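Local coordinates for protein transcriptional regulator WhiB1 (Mycobacterium tuberculosis H37Rv, PDB 6ONO) that acts as a probably redox-responsive transcriptional repressor that binds DNA in its apo or nitrosylated form and carries a nitric oxide-reactive [4Fe-4S] cluster, at residues K6-F17 / D32-V42. Sequence-based numbering, arbitrary orientation.
Sequences KAVCRDEDPELF and DAKLVCNRCPV. With SF4 (iron/sulfur cluster), chain E.
Val36 forms the apolar centre between the two segments, meeting Val8, Leu16 and Phe17. Its CG1, anti to the backbone N (chi1 -180°), reaches Val8 CG2 at 3.7 Å and also abuts the edge of the Phe17 ring at CZ, while CG2 turns to Leu16 CD2. One turn earlier, Ala33 CB lies 3.8 Å from Phe17 CD2 and also packs against Leu16 CG. Cys37 SG sits at the edge of the same ring, 5.4 Å from its centroid. At the other end, Val8 CG1 meets Pro41 CD, and the Val42 side chain crosses that of Lys6 at about a right angle, CG1 touching its CB and CE. Beside this packing lies the [4Fe-4S] cluster: Cys9 SG binds iron FE1 at 2.3 Å; Cys37 SG and Cys40 SG bind irons FE2 and FE4. Cys46, on helix 43-53, completes the four cysteines assigned to the cluster. A single salt bridge spans the outer side: Arg39 NH2 donates an almost straight bond (170°) to Glu12 OE2, 2.9 Å away. OE2 lies in the guanidinium plane, whereas NH2 approaches OE2 from above the carboxylate plane. The Arg39 chain, extended from CG to NE, also places one guanidinium face over Val36 CA. Thiolate coordination, apolar packing and one salt bridge thus join segment 6-17 to the end of helix 27-38 and the turn after it, so a change at the cluster, such as nitrosylation, could be felt by both.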
loop_
_atom_site.group_PDB
_atom_site.type_symbol
_atom_site.label_atom_id
_atom_site.label_comp_id
_atom_site.label_asym_id
_atom_site.label_seq_id
_atom_site.Cartn_x
_atom_site.Cartn_y
_atom_site.Cartn_z
ATOM N N LYS A 6 -8.900 15.185 6.682
ATOM C CA LYS A 6 -10.010 14.672 7.473
ATOM C C LYS A 6 -10.042 13.148 7.558
ATOM O O LYS A 6 -11.030 12.588 8.043
ATOM C CB LYS A 6 -11.332 15.205 6.921
ATOM C CG LYS A 6 -11.517 16.711 7.144
ATOM C CD LYS A 6 -12.879 17.193 6.657
ATOM C CE LYS A 6 -12.901 17.456 5.155
ATOM N NZ LYS A 6 -12.043 18.611 4.758
ATOM N N ALA A 7 -9.000 12.470 7.082
ATOM C CA ALA A 7 -8.929 11.011 7.141
ATOM C C ALA A 7 -8.798 10.530 8.583
ATOM O O ALA A 7 -7.808 10.839 9.249
ATOM C CB ALA A 7 -7.740 10.526 6.316
ATOM N N VAL A 8 -9.775 9.752 9.063
ATOM C CA VAL A 8 -9.691 9.264 10.441
ATOM C C VAL A 8 -8.718 8.099 10.592
ATOM O O VAL A 8 -8.227 7.853 11.704
ATOM C CB VAL A 8 -11.069 8.870 11.002
ATOM C CG1 VAL A 8 -11.996 10.076 11.007
ATOM C CG2 VAL A 8 -11.681 7.736 10.219
ATOM N N CYS A 9 -8.395 7.388 9.509
ATOM C CA CYS A 9 -7.342 6.381 9.591
ATOM C C CYS A 9 -5.992 6.980 9.963
ATOM O O CYS A 9 -5.060 6.234 10.284
ATOM C CB CYS A 9 -7.211 5.639 8.266
ATOM S SG CYS A 9 -7.006 6.714 6.863
ATOM N N ARG A 10 -5.852 8.304 9.892
ATOM C CA ARG A 10 -4.634 8.932 10.375
ATOM C C ARG A 10 -4.396 8.653 11.849
ATOM O O ARG A 10 -3.278 8.858 12.329
ATOM C CB ARG A 10 -4.677 10.431 10.104
ATOM C CG ARG A 10 -4.401 10.756 8.655
ATOM C CD ARG A 10 -4.830 12.167 8.304
ATOM N NE ARG A 10 -4.000 13.170 8.962
ATOM C CZ ARG A 10 -2.822 13.579 8.503
ATOM N NH1 ARG A 10 -2.135 14.498 9.167
ATOM N NH2 ARG A 10 -2.326 13.067 7.385
ATOM N N ASP A 11 -5.417 8.200 12.586
ATOM C CA ASP A 11 -5.250 7.890 14.002
ATOM C C ASP A 11 -5.235 6.388 14.269
ATOM O O ASP A 11 -5.425 5.966 15.412
ATOM C CB ASP A 11 -6.347 8.563 14.830
ATOM C CG ASP A 11 -6.254 10.077 14.804
ATOM O OD1 ASP A 11 -5.173 10.621 15.122
ATOM O OD2 ASP A 11 -7.266 10.726 14.464
ATOM N N GLU A 12 -4.986 5.576 13.247
ATOM C CA GLU A 12 -5.013 4.124 13.353
ATOM C C GLU A 12 -3.667 3.543 12.928
ATOM O O GLU A 12 -2.820 4.227 12.347
ATOM C CB GLU A 12 -6.131 3.540 12.476
ATOM C CG GLU A 12 -7.490 4.200 12.661
ATOM C CD GLU A 12 -8.216 3.722 13.904
ATOM O OE1 GLU A 12 -7.999 2.557 14.309
ATOM O OE2 GLU A 12 -9.008 4.506 14.474
ATOM N N ASP A 13 -3.473 2.269 13.250
ATOM C CA ASP A 13 -2.375 1.489 12.694
ATOM C C ASP A 13 -2.523 1.408 11.177
ATOM O O ASP A 13 -3.523 0.860 10.696
ATOM C CB ASP A 13 -2.376 0.086 13.307
ATOM C CG ASP A 13 -1.209 -0.776 12.836
ATOM O OD1 ASP A 13 -0.418 -0.342 11.961
ATOM O OD2 ASP A 13 -1.096 -1.912 13.346
ATOM N N PRO A 14 -1.578 1.941 10.393
ATOM C CA PRO A 14 -1.733 1.893 8.927
ATOM C C PRO A 14 -1.877 0.485 8.376
ATOM O O PRO A 14 -2.593 0.285 7.382
ATOM C CB PRO A 14 -0.455 2.576 8.414
ATOM C CG PRO A 14 0.029 3.396 9.552
ATOM C CD PRO A 14 -0.366 2.670 10.802
ATOM N N GLU A 15 -1.251 -0.507 9.015
ATOM C CA GLU A 15 -1.311 -1.878 8.519
ATOM C C GLU A 15 -2.694 -2.479 8.631
ATOM O O GLU A 15 -2.948 -3.524 8.020
ATOM C CB GLU A 15 -0.298 -2.763 9.251
ATOM C CG GLU A 15 1.083 -2.685 8.627
ATOM C CD GLU A 15 1.135 -3.318 7.244
ATOM O OE1 GLU A 15 1.312 -4.558 7.172
ATOM O OE2 GLU A 15 0.981 -2.589 6.231
ATOM N N LEU A 16 -3.577 -1.865 9.419
ATOM C CA LEU A 16 -4.955 -2.330 9.461
ATOM C C LEU A 16 -5.575 -2.285 8.078
ATOM O O LEU A 16 -6.425 -3.121 7.744
ATOM C CB LEU A 16 -5.769 -1.479 10.436
ATOM C CG LEU A 16 -7.276 -1.723 10.501
ATOM C CD1 LEU A 16 -7.567 -3.122 11.037
ATOM C CD2 LEU A 16 -7.935 -0.649 11.349
ATOM N N PHE A 17 -5.136 -1.353 7.243
ATOM C CA PHE A 17 -5.760 -1.190 5.940
ATOM C C PHE A 17 -5.105 -2.046 4.883
ATOM O O PHE A 17 -5.495 -1.974 3.718
ATOM C CB PHE A 17 -5.759 0.288 5.559
ATOM C CG PHE A 17 -6.598 1.095 6.482
ATOM C CD1 PHE A 17 -6.065 1.583 7.664
ATOM C CD2 PHE A 17 -7.943 1.248 6.240
ATOM C CE1 PHE A 17 -6.847 2.273 8.543
ATOM C CE2 PHE A 17 -8.739 1.944 7.115
ATOM C CZ PHE A 17 -8.196 2.449 8.271
ATOM N N ASP A 32 -12.623 -4.913 10.141
ATOM C CA ASP A 32 -12.095 -3.938 11.097
ATOM C C ASP A 32 -11.665 -2.642 10.400
ATOM O O ASP A 32 -11.902 -1.542 10.921
ATOM C CB ASP A 32 -10.920 -4.544 11.872
ATOM C CG ASP A 32 -11.345 -5.637 12.850
ATOM O OD1 ASP A 32 -12.525 -5.694 13.231
ATOM O OD2 ASP A 32 -10.474 -6.421 13.275
ATOM N N ALA A 33 -11.017 -2.749 9.230
ATOM C CA ALA A 33 -10.684 -1.550 8.456
ATOM C C ALA A 33 -11.939 -0.818 7.961
ATOM O O ALA A 33 -12.037 0.425 8.031
ATOM C CB ALA A 33 -9.783 -1.920 7.281
ATOM N N LYS A 34 -12.899 -1.570 7.416
ATOM C CA LYS A 34 -14.129 -0.962 6.927
ATOM C C LYS A 34 -14.876 -0.234 8.039
ATOM O O LYS A 34 -15.541 0.766 7.772
ATOM C CB LYS A 34 -15.034 -2.020 6.307
ATOM C CG LYS A 34 -14.608 -2.514 4.947
ATOM C CD LYS A 34 -15.614 -3.548 4.435
ATOM C CE LYS A 34 -15.284 -3.957 3.018
ATOM N NZ LYS A 34 -16.330 -4.821 2.431
ATOM N N LEU A 35 -14.804 -0.736 9.274
ATOM C CA LEU A 35 -15.435 -0.034 10.389
ATOM C C LEU A 35 -14.857 1.361 10.568
ATOM O O LEU A 35 -15.581 2.294 10.937
ATOM C CB LEU A 35 -15.280 -0.829 11.682
ATOM C CG LEU A 35 -16.202 -2.040 11.807
ATOM C CD1 LEU A 35 -15.957 -2.743 13.126
ATOM C CD2 LEU A 35 -17.639 -1.621 11.680
ATOM N N VAL A 36 -13.553 1.522 10.340
ATOM C CA VAL A 36 -12.952 2.852 10.373
ATOM C C VAL A 36 -13.508 3.700 9.241
ATOM O O VAL A 36 -13.946 4.841 9.447
ATOM C CB VAL A 36 -11.416 2.760 10.299
ATOM C CG1 VAL A 36 -10.799 4.159 10.344
ATOM C CG2 VAL A 36 -10.866 1.880 11.419
ATOM N N CYS A 37 -13.507 3.153 8.024
ATOM C CA CYS A 37 -14.023 3.930 6.894
ATOM C C CYS A 37 -15.469 4.373 7.115
ATOM O O CYS A 37 -15.879 5.441 6.639
ATOM C CB CYS A 37 -13.913 3.119 5.610
ATOM S SG CYS A 37 -12.222 2.723 5.158
ATOM N N ASN A 38 -16.257 3.560 7.816
ATOM C CA ASN A 38 -17.673 3.839 8.021
ATOM C C ASN A 38 -17.904 5.031 8.940
ATOM O O ASN A 38 -18.997 5.605 8.933
ATOM C CB ASN A 38 -18.352 2.586 8.577
ATOM C CG ASN A 38 -18.642 1.555 7.494
ATOM O OD1 ASN A 38 -18.256 1.740 6.339
ATOM N ND2 ASN A 38 -19.273 0.443 7.872
ATOM N N ARG A 39 -16.905 5.415 9.733
ATOM C CA ARG A 39 -16.989 6.620 10.542
ATOM C C ARG A 39 -16.051 7.700 10.012
ATOM O O ARG A 39 -15.569 8.543 10.771
ATOM C CB ARG A 39 -16.699 6.320 12.011
ATOM C CG ARG A 39 -15.369 5.677 12.300
ATOM C CD ARG A 39 -15.149 5.604 13.805
ATOM N NE ARG A 39 -14.064 4.703 14.186
ATOM C CZ ARG A 39 -12.776 5.020 14.151
ATOM N NH1 ARG A 39 -12.394 6.221 13.741
ATOM N NH2 ARG A 39 -11.867 4.131 14.526
ATOM N N CYS A 40 -15.802 7.689 8.705
ATOM C CA CYS A 40 -14.912 8.637 8.065
ATOM C C CYS A 40 -15.713 9.636 7.248
ATOM O O CYS A 40 -16.605 9.229 6.490
ATOM C CB CYS A 40 -13.918 7.906 7.160
ATOM S SG CYS A 40 -12.677 8.982 6.373
ATOM N N PRO A 41 -15.429 10.940 7.360
ATOM C CA PRO A 41 -16.220 11.924 6.605
ATOM C C PRO A 41 -15.852 12.020 5.133
ATOM O O PRO A 41 -16.646 12.573 4.359
ATOM C CB PRO A 41 -15.928 13.240 7.335
ATOM C CG PRO A 41 -14.567 13.048 7.890
ATOM C CD PRO A 41 -14.459 11.588 8.260
ATOM N N VAL A 42 -14.705 11.483 4.709
ATOM C CA VAL A 42 -14.255 11.657 3.329
ATOM C C VAL A 42 -14.206 10.322 2.593
ATOM O O VAL A 42 -13.371 10.117 1.704
ATOM C CB VAL A 42 -12.893 12.372 3.284
ATOM C CG1 VAL A 42 -13.058 13.837 3.688
ATOM C CG2 VAL A 42 -11.879 11.684 4.195
HETATM FE FE1 SF4 E . -8.959 6.281 5.669
HETATM FE FE2 SF4 E . -11.097 4.695 5.110
HETATM FE FE3 SF4 E . -10.166 6.448 3.218
HETATM FE FE4 SF4 E . -11.416 7.400 5.440
HETATM S S1 SF4 E . -12.335 6.099 3.833
HETATM S S2 SF4 E . -9.501 8.181 4.524
HETATM S S3 SF4 E . -10.752 5.873 7.001
HETATM S S4 SF4 E . -9.039 4.657 4.080
#